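Local coordinates for CBS domain-containing protein (Listeria monocytogenes, PDB 6XNU), which binds the second messenger c-di-AMP, probably through its CBS domains, and controls (p)ppGpp and c-di-AMP homeostasis, at the interface of chains A and B. Numbering follows the deposited sequence. Chains: chain A/B, CBS domain-containing protein.

The interface of chains A and B. Residues chain A 145, 148-149, 152; chain B 124-125, 144.
A:Arg145 and B:Asp125 form the salt bridge of this patch, where the first turns of helix 145-161 of one chain pack against the C-terminal end of helix 116-125 of the other. The patch belongs to a two-fold symmetric contact between two copies in the deposited assembly, recurs with the chains exchanged, and may be a dimer interface. The guanidinium is presented side-on, and both of its bonds converge on one carboxylate oxygen. NE of A:Arg145 reaches OD1 of B:Asp125 at 3.0 Å, nearly in line with the CG-OD1 bond; NH2 of A:Arg145 meets the same OD1 at 3.0 Å on its syn lone pair. The oxygen lies in the guanidinium plane, and the two flat groups are only 21° apart, so the fork is close to planar, with both bonds moderately bent at hydrogen. CG of A:Arg145 stands anti to its own backbone N (chi1 177°), and the extended chain beyond it carries NE past the carbonyl of B:Val124 to the aspartate. CD of A:Lys149, from the same helix, lies 3.7 Å above one guanidinium face, toward its rim.

Apolar packing centres on B:Val124, which is set against one side of the partner helix. Its branches part there: CG1 touches CG of A:Lys149 at 3.7 Å, whereas CG2, anti to the valine carbonyl carbon, points toward A:Asn152 and meets its CB at 3.9 Å. Both side chains cross the valine at about a right angle. A:Leu148 fills in next to them, its CB against CA of B:Val124 and its CD2 crossing the aliphatic stem of B:Arg144 at a slant, 4.0 Å from CB of that arginine.

Within chain B, the extended B:Arg144 chain brings NH1 to O of B:Val124 at 2.8 Å, near the helix end, where it may act as a cap and steady the valine backbone. The carboxylate of B:Asp125 would offset part of the positive charge where A:Arg145 NE and B:Arg144 NH1 approach within 5.1 Å. The NH1 bond is strongly bent, 127° at hydrogen, and comes from above the carbonyl plane, with O of B:Val124 tilted 31° from the B:Arg144 guanidinium plane.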
loop_
_atom_site.group_PDB
_atom_site.type_symbol
_atom_site.label_atom_id
_atom_site.label_comp_id
_atom_site.label_asym_id
_atom_site.label_seq_id
_atom_site.Cartn_x
_atom_site.Cartn_y
_atom_site.Cartn_z
ATOM N N ARG A 145 4.472 -8.675 6.917
ATOM C CA ARG A 145 4.533 -8.422 8.354
ATOM C C ARG A 145 5.054 -9.631 9.125
ATOM O O ARG A 145 5.805 -9.470 10.092
ATOM C CB ARG A 145 3.159 -8.012 8.879
ATOM C CG ARG A 145 3.130 -7.797 10.382
ATOM C CD ARG A 145 1.886 -7.028 10.769
ATOM N NE ARG A 145 1.863 -6.684 12.187
ATOM C CZ ARG A 145 1.397 -7.483 13.136
ATOM N NH1 ARG A 145 0.916 -8.680 12.820
ATOM N NH2 ARG A 145 1.416 -7.085 14.402
ATOM N N LEU A 148 8.775 -9.575 9.125
ATOM C CA LEU A 148 9.289 -8.538 10.017
ATOM C C LEU A 148 9.157 -8.956 11.478
ATOM O O LEU A 148 10.040 -8.669 12.291
ATOM C CB LEU A 148 8.561 -7.213 9.771
ATOM C CG LEU A 148 9.260 -6.249 8.815
ATOM C CD1 LEU A 148 10.555 -5.678 9.434
ATOM C CD2 LEU A 148 9.558 -6.919 7.494
ATOM N N LYS A 149 8.056 -9.630 11.831
ATOM C CA LYS A 149 7.911 -10.137 13.193
ATOM C C LYS A 149 9.019 -11.123 13.515
ATOM O O LYS A 149 9.586 -11.099 14.615
ATOM C CB LYS A 149 6.552 -10.816 13.369
ATOM C CG LYS A 149 5.407 -9.846 13.598
ATOM C CD LYS A 149 4.071 -10.580 13.687
ATOM C CE LYS A 149 3.966 -11.444 14.937
ATOM N NZ LYS A 149 2.705 -12.264 14.927
ATOM N N ASN A 152 12.339 -9.152 13.922
ATOM C CA ASN A 152 12.233 -8.508 15.230
ATOM C C ASN A 152 12.548 -9.494 16.355
ATOM O O ASN A 152 13.372 -9.212 17.233
ATOM C CB ASN A 152 10.809 -7.936 15.341
ATOM C CG ASN A 152 10.595 -7.048 16.532
ATOM O OD1 ASN A 152 11.196 -5.970 16.654
ATOM N ND2 ASN A 152 9.697 -7.479 17.418
ATOM N N VAL B 124 7.446 -3.526 11.841
ATOM C CA VAL B 124 6.492 -4.610 12.058
ATOM C C VAL B 124 5.079 -4.139 11.737
ATOM O O VAL B 124 4.333 -4.811 11.015
ATOM C CB VAL B 124 6.600 -5.151 13.492
ATOM C CG1 VAL B 124 5.459 -6.121 13.774
ATOM C CG2 VAL B 124 7.968 -5.816 13.703
ATOM N N ASP B 125 4.694 -2.964 12.231
ATOM C CA ASP B 125 3.337 -2.470 12.047
ATOM C C ASP B 125 3.225 -1.359 11.017
ATOM O O ASP B 125 2.110 -0.863 10.787
ATOM C CB ASP B 125 2.756 -1.994 13.383
ATOM C CG ASP B 125 2.462 -3.148 14.332
ATOM O OD1 ASP B 125 2.491 -4.313 13.886
ATOM O OD2 ASP B 125 2.194 -2.894 15.524
ATOM N N ARG B 144 9.945 -1.839 4.331
ATOM C CA ARG B 144 10.168 -3.229 4.723
ATOM C C ARG B 144 11.019 -4.003 3.726
ATOM O O ARG B 144 11.551 -5.061 4.085
ATOM C CB ARG B 144 8.837 -3.970 4.881
ATOM C CG ARG B 144 7.964 -3.527 6.036
ATOM C CD ARG B 144 6.677 -4.348 6.030
ATOM N NE ARG B 144 5.846 -4.119 7.205
ATOM C CZ ARG B 144 4.525 -4.251 7.215
ATOM N NH1 ARG B 144 3.841 -4.035 8.332
ATOM N NH2 ARG B 144 3.886 -4.596 6.096
#